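Local coordinates for cupin type-2 domain-containing protein (Neisseria meningitidis, PDB 2I45), which is of unknown function but adopts the small beta-barrel fold of the cupin superfamily and pairs with a second copy of itself, at residues 52-58 and 71-77. Sequence-based numbering, arbitrary orientation.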
# COMPACT_ATOMS: atom_id res chain seq x y z
N LEU B 52 -1.96 -5.23 -4.09
CA LEU B 52 -2.49 -4.44 -5.18
C LEU B 52 -3.33 -3.38 -4.57
O LEU B 52 -4.17 -3.66 -3.71
CB LEU B 52 -3.42 -5.25 -6.09
CG LEU B 52 -3.19 -6.56 -6.92
CD1 LEU B 52 -3.68 -6.41 -8.41
CD2 LEU B 52 -1.78 -7.03 -6.88
N PHE B 53 -3.15 -2.14 -4.99
CA PHE B 53 -3.94 -1.15 -4.35
C PHE B 53 -4.57 -0.28 -5.43
O PHE B 53 -3.90 0.24 -6.31
CB PHE B 53 -3.12 -0.43 -3.27
CG PHE B 53 -3.74 0.88 -2.79
CD1 PHE B 53 -5.03 0.91 -2.30
CD2 PHE B 53 -3.01 2.06 -2.83
CE1 PHE B 53 -5.64 2.11 -1.84
CE2 PHE B 53 -3.58 3.26 -2.41
CZ PHE B 53 -4.94 3.29 -1.91
N ALA B 54 -5.89 -0.14 -5.38
CA ALA B 54 -6.58 0.48 -6.48
C ALA B 54 -6.63 1.88 -6.11
O ALA B 54 -7.61 2.34 -5.41
CB ALA B 54 -7.96 -0.04 -6.62
N VAL B 55 -5.57 2.56 -6.56
CA VAL B 55 -5.41 3.99 -6.26
C VAL B 55 -6.56 4.78 -6.84
O VAL B 55 -7.19 5.51 -6.12
CB VAL B 55 -4.09 4.63 -6.74
CG1 VAL B 55 -4.06 6.05 -6.31
CG2 VAL B 55 -2.86 3.87 -6.18
N GLU B 56 -6.84 4.62 -8.13
CA GLU B 56 -8.00 5.39 -8.70
C GLU B 56 -8.70 4.50 -9.71
O GLU B 56 -8.00 3.73 -10.41
CB GLU B 56 -7.53 6.67 -9.37
CG GLU B 56 -8.64 7.38 -10.02
CD GLU B 56 -8.17 8.56 -10.87
OE1 GLU B 56 -6.92 8.67 -11.08
OE2 GLU B 56 -9.06 9.36 -11.32
N GLY B 57 -10.04 4.53 -9.71
CA GLY B 57 -10.85 3.60 -10.52
C GLY B 57 -11.01 2.18 -10.00
O GLY B 57 -10.31 1.78 -9.08
N ASP B 58 -11.90 1.39 -10.59
CA ASP B 58 -12.05 -0.02 -10.13
C ASP B 58 -11.43 -1.06 -11.04
O ASP B 58 -11.18 -0.81 -12.18
CB ASP B 58 -13.52 -0.35 -9.85
CG ASP B 58 -14.25 0.80 -9.19
OD1 ASP B 58 -13.55 1.66 -8.60
OD2 ASP B 58 -15.50 0.89 -9.27
N ILE B 71 -11.64 -5.26 -6.89
CA ILE B 71 -10.86 -4.28 -6.14
C ILE B 71 -11.30 -2.87 -6.55
O ILE B 71 -10.98 -2.45 -7.68
CB ILE B 71 -9.36 -4.46 -6.38
CG1 ILE B 71 -8.97 -5.92 -6.23
CG2 ILE B 71 -8.57 -3.54 -5.41
CD1 ILE B 71 -7.48 -6.22 -6.46
N ARG B 72 -12.07 -2.17 -5.69
CA ARG B 72 -12.65 -0.86 -6.10
C ARG B 72 -11.72 0.19 -5.64
O ARG B 72 -10.93 -0.08 -4.78
CB ARG B 72 -14.06 -0.58 -5.56
CG ARG B 72 -14.96 -1.80 -5.50
CD ARG B 72 -16.40 -1.51 -5.02
NE ARG B 72 -17.23 -2.38 -5.85
CZ ARG B 72 -17.71 -3.60 -5.52
NH1 ARG B 72 -17.52 -4.10 -4.29
NH2 ARG B 72 -18.40 -4.29 -6.43
N GLU B 73 -11.76 1.36 -6.26
CA GLU B 73 -11.02 2.52 -5.75
C GLU B 73 -10.97 2.50 -4.25
O GLU B 73 -11.99 2.58 -3.59
CB GLU B 73 -11.65 3.83 -6.18
CG GLU B 73 -10.82 4.99 -5.71
CD GLU B 73 -11.09 6.24 -6.49
OE1 GLU B 73 -11.77 7.17 -5.95
OE2 GLU B 73 -10.61 6.29 -7.64
N GLY B 74 -9.77 2.34 -3.71
CA GLY B 74 -9.58 2.59 -2.27
C GLY B 74 -9.27 1.29 -1.55
O GLY B 74 -9.20 1.30 -0.33
N GLU B 75 -9.14 0.18 -2.30
CA GLU B 75 -9.10 -1.08 -1.66
C GLU B 75 -7.80 -1.82 -1.97
O GLU B 75 -7.23 -1.68 -3.07
CB GLU B 75 -10.28 -1.92 -2.08
CG GLU B 75 -11.67 -1.35 -1.79
CD GLU B 75 -12.83 -2.34 -2.09
OE1 GLU B 75 -12.78 -3.15 -3.02
OE2 GLU B 75 -13.83 -2.30 -1.38
N MSE B 76 -7.34 -2.61 -1.00
CA MSE B 76 -6.18 -3.46 -1.26
C MSE B 76 -6.56 -4.93 -1.30
O MSE B 76 -7.56 -5.33 -0.73
CB MSE B 76 -5.14 -3.32 -0.19
CG MSE B 76 -4.23 -2.21 -0.45
SE MSE B 76 -3.15 -1.69 1.17
CE MSE B 76 -2.43 -0.03 0.34
N ALA B 77 -5.75 -5.72 -1.97
CA ALA B 77 -5.89 -7.15 -1.96
C ALA B 77 -4.51 -7.74 -2.25
O ALA B 77 -3.57 -7.00 -2.48
CB ALA B 77 -6.87 -7.58 -3.01
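Start with the ladder at the Leu52 end, where the axes of strands 52-56 and 75-77 approach to 4.9 Å, antiparallel at 162°. Leu52 N gives to Ala77 O (2.9 Å) and Ala77 N to Leu52 O (3.1 Å), while Ala54 N reaches Glu75 O at 3.1 Å. Beyond this, 71-77 swings round the type II turn Arg72-Glu75, whose Gly74 (phi 113°) sits where a CB would jam against the preceding carbonyl. The turn still offers Gly74 N to Ala54 O at 2.7 Å.

The turn brings Ile71 back beneath the first strand. Its CG2 fits against Ala54 CB (3.8 Å) and its CD1 against Leu52 CB (4.2 Å), so the small Ala54 methyl settles into a hollow lined by Ile71 CG2 and by Arg72 O, 3.5 Å from Ala54 CB. Met59 also packs on Leu52 and Ile71. On the other face, selenomethionine Met76 lies over the Phe53 ring: its CE is 3.9 Å from the centroid, a CH-pi contact, while Gly74 and the carbonyl of Glu75 border the ring edge. Phe53 also meets Phe53 of the second subunit.

At the far end, side chains bond to backbone NH groups across the two segments. Glu73 OE2 accepts from Gly57 N (2.8 Å), and Asp58 OD1 from Glu73 N (3.0 Å). Val55 and Glu56 form a classic bulge opposite Ser94.

Glu75 and Met76 pair with a strand of the second subunit, extending the sheet across the interface. The turn links strand 68-71 to strand 75-79, and Leu52, Ala54 and Ile71 pack where their two sheets face, as in the cupin jelly roll.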